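Local coordinates for protein methanogen homoaconitase large subunit (Methanocaldococcus jannaschii, PDB 4KP2) that catalyses, together with its small subunit, the reversible dehydration of (R)-homocitrate to cis-homoaconitate and its hydration to homoisocitrate, using a [4Fe-4S] cluster, at residues A[394-399]-A[414-419]; A[401-406]-A[425-430]. One frame throughout, in Å; residues are numbered along the deposited sequence.

Interaction 1 of 2, residues A[394-399]-A[414-419]; sequences LAEGEI and HINSYI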
loop_
_atom_site.group_PDB
_atom_site.type_symbol
_atom_site.label_atom_id
_atom_site.label_comp_id
_atom_site.label_asym_id
_atom_site.label_seq_id
_atom_site.Cartn_x
_atom_site.Cartn_y
_atom_site.Cartn_z
ATOM N N LEU A 394 -4.409 -5.101 -13.431
ATOM C CA LEU A 394 -5.060 -6.309 -13.923
ATOM C C LEU A 394 -4.267 -6.969 -15.042
ATOM O O LEU A 394 -3.546 -6.303 -15.784
ATOM C CB LEU A 394 -6.464 -5.985 -14.432
ATOM C CG LEU A 394 -7.453 -5.399 -13.430
ATOM C CD1 LEU A 394 -8.769 -5.104 -14.125
ATOM C CD2 LEU A 394 -7.655 -6.359 -12.273
ATOM N N ALA A 395 -4.412 -8.285 -15.162
ATOM C CA ALA A 395 -3.783 -9.030 -16.243
ATOM C C ALA A 395 -4.799 -9.291 -17.347
ATOM O O ALA A 395 -5.946 -8.851 -17.265
ATOM C CB ALA A 395 -3.213 -10.339 -15.725
ATOM N N GLU A 396 -4.374 -10.014 -18.377
ATOM C CA GLU A 396 -5.241 -10.301 -19.513
ATOM C C GLU A 396 -6.354 -11.276 -19.143
ATOM O O GLU A 396 -6.093 -12.381 -18.667
ATOM C CB GLU A 396 -4.429 -10.853 -20.685
ATOM C CG GLU A 396 -5.250 -11.080 -21.940
ATOM C CD GLU A 396 -4.403 -11.504 -23.121
ATOM O OE1 GLU A 396 -3.196 -11.756 -22.930
ATOM O OE2 GLU A 396 -4.948 -11.582 -24.242
ATOM N N GLY A 397 -7.595 -10.857 -19.365
ATOM C CA GLY A 397 -8.749 -11.689 -19.077
ATOM C C GLY A 397 -9.175 -11.613 -17.625
ATOM O O GLY A 397 -10.073 -12.334 -17.192
ATOM N N GLU A 398 -8.528 -10.732 -16.869
ATOM C CA GLU A 398 -8.818 -10.585 -15.449
ATOM C C GLU A 398 -9.910 -9.545 -15.216
ATOM O O GLU A 398 -9.896 -8.470 -15.819
ATOM C CB GLU A 398 -7.545 -10.217 -14.687
ATOM C CG GLU A 398 -7.678 -10.293 -13.179
ATOM C CD GLU A 398 -6.335 -10.382 -12.485
ATOM O OE1 GLU A 398 -5.300 -10.297 -13.178
ATOM O OE2 GLU A 398 -6.315 -10.544 -11.247
ATOM N N ILE A 399 -10.854 -9.871 -14.338
ATOM C CA ILE A 399 -12.001 -9.006 -14.082
ATOM C C ILE A 399 -11.935 -8.365 -12.698
ATOM O O ILE A 399 -11.643 -9.034 -11.706
ATOM C CB ILE A 399 -13.325 -9.789 -14.219
ATOM C CG1 ILE A 399 -13.480 -10.328 -15.641
ATOM C CG2 ILE A 399 -14.512 -8.913 -13.858
ATOM C CD1 ILE A 399 -14.793 -11.034 -15.886
ATOM N N HIS A 414 -4.079 -4.427 -18.469
ATOM C CA HIS A 414 -4.106 -5.039 -19.791
ATOM C C HIS A 414 -5.318 -4.574 -20.588
ATOM O O HIS A 414 -6.392 -4.356 -20.027
ATOM C CB HIS A 414 -4.113 -6.563 -19.666
ATOM C CG HIS A 414 -3.604 -7.274 -20.881
ATOM N ND1 HIS A 414 -4.355 -7.424 -22.027
ATOM C CD2 HIS A 414 -2.419 -7.882 -21.125
ATOM C CE1 HIS A 414 -3.653 -8.091 -22.926
ATOM N NE2 HIS A 414 -2.475 -8.381 -22.403
ATOM N N ILE A 415 -5.138 -4.425 -21.896
ATOM C CA ILE A 415 -6.198 -3.931 -22.770
ATOM C C ILE A 415 -7.356 -4.926 -22.876
ATOM O O ILE A 415 -8.472 -4.558 -23.240
ATOM C CB ILE A 415 -5.650 -3.594 -24.177
ATOM C CG1 ILE A 415 -6.635 -2.709 -24.946
ATOM C CG2 ILE A 415 -5.319 -4.864 -24.949
ATOM C CD1 ILE A 415 -6.922 -1.391 -24.269
ATOM N N ASN A 416 -7.088 -6.183 -22.542
ATOM C CA ASN A 416 -8.112 -7.220 -22.593
ATOM C C ASN A 416 -8.648 -7.569 -21.210
ATOM O O ASN A 416 -9.199 -8.650 -21.003
ATOM C CB ASN A 416 -7.576 -8.471 -23.291
ATOM C CG ASN A 416 -7.158 -8.204 -24.723
ATOM O OD1 ASN A 416 -7.737 -7.358 -25.404
ATOM N ND2 ASN A 416 -6.145 -8.927 -25.188
ATOM N N SER A 417 -8.479 -6.647 -20.267
ATOM C CA SER A 417 -8.997 -6.828 -18.916
ATOM C C SER A 417 -10.386 -6.207 -18.797
ATOM O O SER A 417 -10.804 -5.432 -19.659
ATOM C CB SER A 417 -8.049 -6.212 -17.888
ATOM O OG SER A 417 -7.818 -4.840 -18.161
ATOM N N TYR A 418 -11.097 -6.546 -17.727
ATOM C CA TYR A 418 -12.473 -6.094 -17.561
ATOM C C TYR A 418 -12.715 -5.445 -16.203
ATOM O O TYR A 418 -12.154 -5.867 -15.191
ATOM C CB TYR A 418 -13.442 -7.257 -17.768
ATOM C CG TYR A 418 -13.272 -7.956 -19.097
ATOM C CD1 TYR A 418 -13.941 -7.510 -20.229
ATOM C CD2 TYR A 418 -12.437 -9.060 -19.221
ATOM C CE1 TYR A 418 -13.787 -8.147 -21.446
ATOM C CE2 TYR A 418 -12.276 -9.702 -20.432
ATOM C CZ TYR A 418 -12.953 -9.241 -21.541
ATOM O OH TYR A 418 -12.793 -9.880 -22.749
ATOM N N ILE A 419 -13.559 -4.418 -16.195
ATOM C CA ILE A 419 -13.879 -3.684 -14.976
ATOM C C ILE A 419 -15.389 -3.569 -14.792
ATOM O O ILE A 419 -16.120 -3.322 -15.749
ATOM C CB ILE A 419 -13.273 -2.266 -15.001
ATOM C CG1 ILE A 419 -11.765 -2.330 -15.238
ATOM C CG2 ILE A 419 -13.577 -1.518 -13.707
ATOM C CD1 ILE A 419 -11.106 -0.974 -15.305
#
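E396 reaches across to H414 and N416 with its whole side chain. CB stands almost exactly over the centre of the H414 imidazole, 3.5 Å from the ring centroid and 3° off the normal, a CH-pi contact. CG, placed anti to the backbone N (chi1 -176°), continues over the same ring toward H414 CE1 and also touches N416 CB. The extended chain then stacks the carboxylate on the imidazole, offset, the two planes 14° apart. CD and OE1 run out past the CE1 end of the ring, OE1 coming 3.5 Å from H414 NE2 at an angle too poor for a hydrogen bond, and OE2 accepts a hydrogen bond from N416 ND2 at 3.1 Å. OE2 lies close to the amide plane of N416, whereas ND2 stands well above the plane of the carboxylate. The ring is also held at its edge: N416 N donates to H414 ND1 at 3.0 Å, in the ring plane.

G397 N, in the type II turn A395 to E398, donates to N416 O, in the facing type I turn H414 to S417, at 3.2 Å. Y418 N meets E398 O at 3.0 Å in a nearly straight bond, the first rung of the parallel pairing of strands 399-402 and 418-421. There I399 CG1 rests against Y418 CB at 3.7 Å, and L394 CD1 packs near Y418 O.

E94 of the second subunit accepts a hydrogen bond from E396 N, and V90 of that subunit packs on H414, so the paired turns also border the subunit interface. Stacking plus one amide bond fixes the carboxylate's rotation. The acceptor role of ND1 is consistent with a neutral imidazole protonated at NE2, so E396 and H414 meet by stacking, not as an ion pair.

Interaction 2 of 2, residues A[401-406]-A[425-430]; sequences LSTTNR and KIAAIS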
loop_
_atom_site.group_PDB
_atom_site.type_symbol
_atom_site.label_atom_id
_atom_site.label_comp_id
_atom_site.label_asym_id
_atom_site.label_seq_id
_atom_site.Cartn_x
_atom_site.Cartn_y
_atom_site.Cartn_z
ATOM N N LEU A 401 -14.021 -5.761 -9.885
ATOM C CA LEU A 401 -15.194 -5.019 -9.445
ATOM C C LEU A 401 -14.750 -3.864 -8.560
ATOM O O LEU A 401 -14.251 -4.075 -7.455
ATOM C CB LEU A 401 -16.155 -5.927 -8.679
ATOM C CG LEU A 401 -17.406 -5.240 -8.127
ATOM C CD1 LEU A 401 -18.257 -4.686 -9.255
ATOM C CD2 LEU A 401 -18.213 -6.195 -7.270
ATOM N N SER A 402 -14.932 -2.641 -9.047
ATOM C CA SER A 402 -14.417 -1.468 -8.351
ATOM C C SER A 402 -15.510 -0.496 -7.916
ATOM O O SER A 402 -16.618 -0.506 -8.451
ATOM C CB SER A 402 -13.398 -0.739 -9.228
ATOM O OG SER A 402 -12.905 0.416 -8.576
ATOM N N THR A 403 -15.182 0.340 -6.937
ATOM C CA THR A 403 -16.085 1.388 -6.480
ATOM C C THR A 403 -15.677 2.723 -7.088
ATOM O O THR A 403 -16.141 3.779 -6.660
ATOM C CB THR A 403 -16.087 1.512 -4.947
ATOM O OG1 THR A 403 -14.769 1.841 -4.491
ATOM C CG2 THR A 403 -16.531 0.206 -4.307
ATOM N N THR A 404 -14.802 2.664 -8.088
ATOM C CA THR A 404 -14.344 3.859 -8.788
ATOM C C THR A 404 -15.400 4.387 -9.754
ATOM O O THR A 404 -16.554 3.960 -9.727
ATOM C CB THR A 404 -13.042 3.597 -9.569
ATOM O OG1 THR A 404 -13.180 2.401 -10.347
ATOM C CG2 THR A 404 -11.868 3.445 -8.617
ATOM N N ASN A 405 -14.990 5.312 -10.614
ATOM C CA ASN A 405 -15.911 5.947 -11.549
ATOM C C ASN A 405 -15.572 5.688 -13.015
ATOM O O ASN A 405 -16.379 5.973 -13.902
ATOM C CB ASN A 405 -15.988 7.451 -11.279
ATOM C CG ASN A 405 -14.628 8.066 -11.016
ATOM O OD1 ASN A 405 -13.613 7.601 -11.532
ATOM N ND2 ASN A 405 -14.603 9.114 -10.203
ATOM N N ARG A 406 -14.381 5.152 -13.267
ATOM C CA ARG A 406 -13.972 4.825 -14.629
ATOM C C ARG A 406 -14.193 3.350 -14.951
ATOM O O ARG A 406 -14.097 2.490 -14.075
ATOM C CB ARG A 406 -12.514 5.211 -14.875
ATOM C CG ARG A 406 -12.342 6.552 -15.570
ATOM C CD ARG A 406 -12.511 7.711 -14.605
ATOM N NE ARG A 406 -11.340 7.871 -13.748
ATOM C CZ ARG A 406 -10.271 8.589 -14.075
ATOM N NH1 ARG A 406 -10.224 9.215 -15.244
ATOM N NH2 ARG A 406 -9.249 8.682 -13.236
ATOM N N LYS A 425 -21.108 -1.961 -0.796
ATOM C CA LYS A 425 -21.915 -3.074 -0.316
ATOM C C LYS A 425 -21.772 -4.284 -1.233
ATOM O O LYS A 425 -21.381 -5.364 -0.792
ATOM C CB LYS A 425 -23.383 -2.662 -0.230
ATOM C CG LYS A 425 -24.333 -3.811 0.057
ATOM C CD LYS A 425 -25.777 -3.361 -0.085
ATOM C CE LYS A 425 -26.742 -4.518 0.109
ATOM N NZ LYS A 425 -28.150 -4.110 -0.160
ATOM N N ILE A 426 -22.088 -4.089 -2.509
ATOM C CA ILE A 426 -21.998 -5.154 -3.500
ATOM C C ILE A 426 -20.552 -5.601 -3.697
ATOM O O ILE A 426 -20.280 -6.785 -3.901
ATOM C CB ILE A 426 -22.593 -4.707 -4.851
ATOM C CG1 ILE A 426 -24.027 -4.209 -4.661
ATOM C CG2 ILE A 426 -22.560 -5.843 -5.862
ATOM C CD1 ILE A 426 -24.691 -3.762 -5.942
ATOM N N ALA A 427 -19.630 -4.648 -3.625
ATOM C CA ALA A 427 -18.209 -4.939 -3.784
ATOM C C ALA A 427 -17.710 -5.878 -2.692
ATOM O O ALA A 427 -16.942 -6.803 -2.956
ATOM C CB ALA A 427 -17.400 -3.651 -3.788
ATOM N N ALA A 428 -18.155 -5.637 -1.465
ATOM C CA ALA A 428 -17.762 -6.467 -0.333
ATOM C C ALA A 428 -18.359 -7.866 -0.440
ATOM O O ALA A 428 -17.667 -8.862 -0.235
ATOM C CB ALA A 428 -18.176 -5.813 0.975
ATOM N N ILE A 429 -19.646 -7.930 -0.765
ATOM C CA ILE A 429 -20.353 -9.199 -0.892
ATOM C C ILE A 429 -19.768 -10.053 -2.015
ATOM O O ILE A 429 -19.572 -11.258 -1.856
ATOM C CB ILE A 429 -21.857 -8.979 -1.147
ATOM C CG1 ILE A 429 -22.484 -8.205 0.012
ATOM C CG2 ILE A 429 -22.569 -10.308 -1.339
ATOM C CD1 ILE A 429 -23.943 -7.866 -0.208
ATOM N N SER A 430 -19.483 -9.419 -3.148
ATOM C CA SER A 430 -18.928 -10.123 -4.297
ATOM C C SER A 430 -17.510 -10.617 -4.023
ATOM O O SER A 430 -17.065 -11.606 -4.605
ATOM C CB SER A 430 -18.946 -9.232 -5.539
ATOM O OG SER A 430 -20.261 -8.788 -5.825
#
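L401 and A427 bring the two backbones nearest, CA to CA 6.4 Å, where the end of strand 399-402 passes helix 424-433. One methyl carries most of the contact. With CG of L401 anti to its own N (chi1 178°), CD2 is delivered to the helix, where it lies 3.7 Å from A427 CA and 3.6 Å from S430 CB, one turn of helix beyond I426. Past the strand end, T403 CG2 meets A427 CB at 4.0 Å, methyl against methyl, while T403 OG1 is taken up by G321 N.

S430 keeps its hydroxyl within its own helix: OG donates to I426 O at 2.8 Å, from above the carbonyl plane, and S430 N reaches the same oxygen from the opposite face. T437 N is a further partner of OG. With S430 replaced by alanine, T437 N would probably be left without its hydroxyl partner and I426 O with the backbone N-H of this residue as its remaining donor among those described.

A427 also packs on V318 and I320 of strand 317-320, which places this helix against the sheet. The contact between the segments is thus apolar, with the buried hydroxyls satisfied by other partners.

In the fold
Both interactions belong to the parallel sheet in which strands 399-402 and 418-421 are neighbours. Interaction 1 lies at the entry to these strands, partly buried, about 24 Å from the chain centre and beside the second subunit; interaction 2 lies at the exit of strand 399-402, fully buried at about 15 Å, where helix 424-433 covers the sheet. Their chemistry follows: turns joined by hydrogen bonds and a carboxylate-imidazole stack bury 460 Å², against 170 Å² of methyl packing. I419 CG2 and R406 O, 4.1 Å apart, connect the two. Both also approach the predicted cluster ligand C386, with the I419 and T403 side chains each about 9 Å from its side chain.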